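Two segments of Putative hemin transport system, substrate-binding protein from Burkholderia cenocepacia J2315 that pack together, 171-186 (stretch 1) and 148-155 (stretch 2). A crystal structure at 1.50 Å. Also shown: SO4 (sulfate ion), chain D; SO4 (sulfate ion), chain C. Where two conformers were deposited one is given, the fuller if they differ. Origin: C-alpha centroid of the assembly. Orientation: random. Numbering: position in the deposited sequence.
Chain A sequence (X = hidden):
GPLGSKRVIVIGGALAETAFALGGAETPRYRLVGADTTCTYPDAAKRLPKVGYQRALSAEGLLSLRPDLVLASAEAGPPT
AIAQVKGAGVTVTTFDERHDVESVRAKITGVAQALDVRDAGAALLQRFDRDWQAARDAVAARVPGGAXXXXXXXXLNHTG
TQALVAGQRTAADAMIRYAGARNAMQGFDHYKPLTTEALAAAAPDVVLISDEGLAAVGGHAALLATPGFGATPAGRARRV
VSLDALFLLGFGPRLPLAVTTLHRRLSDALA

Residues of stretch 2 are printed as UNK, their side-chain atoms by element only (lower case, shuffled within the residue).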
# COMPACT_ATOMS: atom_id res chain seq x y z
N ALA A 171 -1.30 7.23 -2.20
CA ALA A 171 -1.15 5.94 -2.87
C ALA A 171 -2.34 5.71 -3.79
O ALA A 171 -2.19 5.24 -4.90
CB ALA A 171 -1.06 4.81 -1.83
N ALA A 172 -3.55 5.96 -3.27
CA ALA A 172 -4.75 5.74 -4.05
C ALA A 172 -4.79 6.56 -5.35
O ALA A 172 -5.16 6.05 -6.40
CB ALA A 172 -5.99 6.06 -3.21
N ASP A 173 -4.42 7.84 -5.28
CA ASP A 173 -4.37 8.69 -6.48
C ASP A 173 -3.45 8.05 -7.54
O ASP A 173 -3.77 7.94 -8.71
CB ASP A 173 -3.85 10.08 -6.10
CG ASP A 173 -3.87 11.03 -7.26
OD1 ASP A 173 -4.92 11.65 -7.50
OD2 ASP A 173 -2.81 11.13 -7.92
N ALA A 174 -2.28 7.60 -7.11
CA ALA A 174 -1.32 6.99 -8.01
C ALA A 174 -1.86 5.70 -8.62
O ALA A 174 -1.74 5.45 -9.79
CB ALA A 174 -0.01 6.73 -7.29
N MET A 175 -2.51 4.89 -7.79
CA MET A 175 -3.03 3.62 -8.29
C MET A 175 -4.16 3.78 -9.31
O MET A 175 -4.19 3.13 -10.36
CB MET A 175 -3.49 2.72 -7.17
CG MET A 175 -2.38 2.23 -6.28
SD MET A 175 -1.16 1.19 -7.12
CE MET A 175 -2.14 -0.27 -7.51
N ILE A 176 -5.02 4.75 -9.04
CA ILE A 176 -6.14 5.08 -9.92
C ILE A 176 -5.56 5.50 -11.28
O ILE A 176 -5.99 5.02 -12.33
CB ILE A 176 -6.96 6.18 -9.31
CG1 ILE A 176 -7.83 5.60 -8.18
CG2 ILE A 176 -7.85 6.84 -10.35
CD1 ILE A 176 -8.42 6.65 -7.30
N ARG A 177 -4.54 6.38 -11.27
CA ARG A 177 -3.92 6.77 -12.52
C ARG A 177 -3.14 5.66 -13.22
O ARG A 177 -3.24 5.52 -14.46
CB ARG A 177 -3.00 7.94 -12.30
CG ARG A 177 -3.79 9.21 -12.04
CD ARG A 177 -2.86 10.43 -11.85
NE ARG A 177 -2.18 10.38 -10.57
CZ ARG A 177 -0.87 10.29 -10.38
NH1 ARG A 177 -0.01 10.30 -11.40
NH2 ARG A 177 -0.41 10.24 -9.12
N TYR A 178 -2.45 4.79 -12.48
CA TYR A 178 -1.79 3.67 -13.13
C TYR A 178 -2.76 2.70 -13.83
O TYR A 178 -2.42 2.05 -14.81
CB TYR A 178 -0.93 2.89 -12.13
CG TYR A 178 0.38 3.55 -11.75
CD1 TYR A 178 1.21 4.11 -12.73
CD2 TYR A 178 0.83 3.54 -10.43
CE1 TYR A 178 2.45 4.63 -12.40
CE2 TYR A 178 2.05 4.06 -10.11
CZ TYR A 178 2.87 4.60 -11.09
OH TYR A 178 4.13 5.17 -10.76
N ALA A 179 -3.96 2.60 -13.27
CA ALA A 179 -4.97 1.73 -13.84
C ALA A 179 -5.74 2.37 -14.98
O ALA A 179 -6.72 1.76 -15.43
CB ALA A 179 -5.91 1.24 -12.77
N GLY A 180 -5.33 3.55 -15.45
CA GLY A 180 -5.96 4.16 -16.63
C GLY A 180 -7.15 5.02 -16.29
O GLY A 180 -7.93 5.35 -17.18
N ALA A 181 -7.32 5.37 -15.03
CA ALA A 181 -8.43 6.17 -14.59
C ALA A 181 -7.98 7.53 -14.07
O ALA A 181 -6.79 7.86 -14.14
CB ALA A 181 -9.20 5.41 -13.53
N ARG A 182 -8.92 8.33 -13.58
CA ARG A 182 -8.64 9.67 -13.04
C ARG A 182 -9.21 9.77 -11.63
O ARG A 182 -10.30 9.27 -11.37
CB ARG A 182 -9.32 10.72 -13.92
CG ARG A 182 -8.87 12.17 -13.76
CD ARG A 182 -9.64 13.02 -14.79
NE ARG A 182 -9.31 14.44 -14.79
CZ ARG A 182 -9.68 15.29 -15.75
NH1 ARG A 182 -10.38 14.87 -16.81
NH2 ARG A 182 -9.32 16.57 -15.68
N ASN A 183 -8.51 10.42 -10.71
CA ASN A 183 -9.05 10.65 -9.40
C ASN A 183 -10.21 11.62 -9.47
O ASN A 183 -10.05 12.75 -10.01
CB ASN A 183 -7.94 11.12 -8.45
CG ASN A 183 -8.36 11.09 -6.99
OD1 ASN A 183 -9.54 10.96 -6.67
ND2 ASN A 183 -7.39 11.22 -6.06
N ALA A 184 -11.36 11.20 -8.97
CA ALA A 184 -12.56 12.06 -9.00
C ALA A 184 -12.35 13.28 -8.11
O ALA A 184 -12.88 14.34 -8.37
CB ALA A 184 -13.76 11.29 -8.56
N MET A 185 -11.56 13.11 -7.05
CA MET A 185 -11.19 14.21 -6.18
C MET A 185 -9.93 14.94 -6.70
O MET A 185 -8.90 14.31 -6.92
CB MET A 185 -10.87 13.70 -4.77
CG MET A 185 -11.94 12.86 -4.09
SD MET A 185 -13.59 13.63 -4.11
CE MET A 185 -13.28 15.10 -3.23
N GLN A 186 -10.05 16.27 -6.84
CA GLN A 186 -8.97 17.13 -7.30
C GLN A 186 -8.91 18.38 -6.46
O GLN A 186 -9.93 18.80 -5.93
CB GLN A 186 -9.20 17.51 -8.76
CG GLN A 186 -9.14 16.33 -9.72
CD GLN A 186 -7.73 15.73 -9.82
OE1 GLN A 186 -6.73 16.45 -9.68
NE2 GLN A 186 -7.66 14.42 -10.10
N UNK A 148 -12.93 7.81 -22.27
CA UNK A 148 -11.86 8.52 -21.62
C UNK A 148 -11.69 8.01 -20.20
O UNK A 148 -12.59 7.30 -19.68
c UNK A 148 -13.14 11.62 -23.07
n UNK A 148 -12.83 12.87 -22.79
o UNK A 148 -14.28 11.25 -23.40
c UNK A 148 -12.03 10.64 -22.92
c UNK A 148 -12.13 9.99 -21.56
N UNK A 149 -10.56 8.34 -19.58
CA UNK A 149 -10.33 7.82 -18.24
C UNK A 149 -11.51 8.08 -17.28
O UNK A 149 -12.00 9.22 -17.15
c UNK A 149 -9.36 9.00 -20.12
c UNK A 149 -9.07 8.54 -17.81
c UNK A 149 -8.30 8.68 -19.12
N UNK A 150 -12.05 7.02 -16.65
CA UNK A 150 -13.19 7.24 -15.78
C UNK A 150 -12.79 7.88 -14.42
O UNK A 150 -11.66 7.72 -13.94
c UNK A 150 -13.75 5.81 -15.61
c UNK A 150 -11.74 5.58 -16.81
c UNK A 150 -12.54 4.95 -15.71
N UNK A 151 -13.77 8.52 -13.77
CA UNK A 151 -13.52 9.18 -12.48
C UNK A 151 -13.75 8.21 -11.35
O UNK A 151 -14.81 7.63 -11.24
c UNK A 151 -14.30 11.42 -13.47
n UNK A 151 -14.71 13.45 -12.16
n UNK A 151 -13.14 14.57 -13.42
n UNK A 151 -13.38 15.03 -11.17
c UNK A 151 -14.42 10.40 -12.33
c UNK A 151 -15.22 12.61 -13.23
c UNK A 151 -13.78 14.37 -12.27
N UNK A 152 -12.74 8.02 -10.51
CA UNK A 152 -12.80 7.07 -9.41
C UNK A 152 -12.59 7.80 -8.10
O UNK A 152 -11.60 8.51 -7.96
c UNK A 152 -11.77 5.02 -8.38
c UNK A 152 -11.72 5.98 -9.56
c UNK A 152 -11.89 5.25 -10.89
N UNK A 153 -13.49 7.58 -7.14
CA UNK A 153 -13.40 8.10 -5.77
C UNK A 153 -12.86 6.98 -4.91
O UNK A 153 -13.47 5.92 -4.90
c UNK A 153 -16.37 8.85 -3.38
c UNK A 153 -14.80 8.41 -5.29
c UNK A 153 -14.26 10.21 -3.65
c UNK A 153 -14.90 8.86 -3.83
N UNK A 154 -11.77 7.24 -4.20
CA UNK A 154 -11.25 6.33 -3.19
C UNK A 154 -11.63 6.75 -1.79
O UNK A 154 -11.26 7.80 -1.34
c UNK A 154 -9.71 6.14 -3.26
c UNK A 154 -8.27 4.61 -0.11
c UNK A 154 -8.64 5.57 -1.06
c UNK A 154 -9.46 3.83 -2.40
c UNK A 154 -9.22 5.15 -2.23
c UNK A 154 -8.52 3.31 -0.30
c UNK A 154 -9.10 2.89 -1.45
N UNK A 155 -12.38 5.89 -1.15
CA UNK A 155 -12.74 6.01 0.25
C UNK A 155 -11.79 5.17 1.09
O UNK A 155 -11.77 3.94 0.96
c UNK A 155 -14.50 5.45 1.98
c UNK A 155 -14.16 5.46 0.48
c UNK A 155 -15.16 6.31 -0.33
S SO4 D . -11.08 17.65 -12.88
O1 SO4 D . -10.50 16.37 -13.33
O2 SO4 D . -9.96 18.58 -12.67
O3 SO4 D . -12.03 18.14 -13.89
O4 SO4 D . -11.79 17.45 -11.60
S SO4 C . 5.07 7.43 -13.10
O1 SO4 C . 5.63 6.26 -12.51
O2 SO4 C . 6.11 8.43 -13.50
O3 SO4 C . 4.21 7.09 -14.24
O4 SO4 C . 4.23 8.19 -12.23
O HOH W 1 -10.49 9.73 -4.46

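Position 148 carries three side-chain carbons, the third bearing one oxygen and one nitrogen. That nitrogen is the side-chain atom nearest stretch 1, and the gap is too wide for contact. The amide makes it Gln148, with NE2 6.8 Å from Arg182 NH1.

At position 149 three carbons close a ring onto the backbone N. The CA-to-CB bond points toward stretch 1, and CB lies 3.4 Å from Gly180 O. The ring defines Pro149.

At position 150 three carbons again close a ring onto the backbone N, and a ring carbon packs against Ala181 CB. This is Pro150, with CG 4.0 Å from Ala181 CB. Without an N-H its nitrogen cannot donate, but its carbonyl accepts: Arg182 N to Pro150 O is 2.8 Å at 166°.

Position 151 has three carbons, a nitrogen, then a carbon with two more nitrogens, one of which donates to Ala184 O. The guanidinium identifies Arg151. NH2 is that donor, 2.9 Å from Ala184 O, with a bent angle of 130°. The sulfate of chain D accepts from the same group, O1 from Arg151 NH1 (3.2 Å) and O4 from Arg151 NH2 (2.9 Å). Arg182 lies on the same sheet face, and the like charges approach to 4.1 Å between Arg182 NE and Arg151 NH1; the anion also lies 2.6 Å from Arg182 NH2, measured to O1, so its negative charge sits close to both arginines.

Position 152 shows one carbon bearing two others, which face Ile176 and Ala181. The fork is Val152. CG1 is 3.9 Å from Ile176 CD1 and CG2 is 3.8 Å from Ala181 CB; Ile176 lies near both methyls.

Position 153 has four carbons forked at the second. The CA-to-CB bond points sideways, but the end comes nearer, reaching Met185 SD. This is Leu153, with CD1 3.5 Å from that sulfur.

Position 154 has one carbon followed by a six-carbon ring with no heteroatom, touching Ala172 CB: Phe154, with CD2 3.4 Å from Ala172 CB. Water 1 accepts from Phe154 N (2.8 Å) and donates to Asn183 OD1 (2.7 Å), linking the stretches.

Position 155 again has three carbons forked at the first, out of reach of stretch 1: Val155.

The contact therefore combines two modes. Parallel pairing, Arg182 with Arg151 and Asn183 with Val152, is held by the hydrogen bond from Arg182 N to Pro150 O and by two more: Val152 N to Arg182 O (2.9 Å, 162°) and Ala184 N to Val152 O (2.9 Å, 174°). Alongside it, the axes of helix 171-178 and strand 151-155 approach to 9.2 Å, with 150° between their N-to-C directions, and Ala172 and Ile176 pack their side chains toward that strand. Between the stretches 669 Å² is buried, both sides summed.

Stretch 2 148-155: QPPRVLFV
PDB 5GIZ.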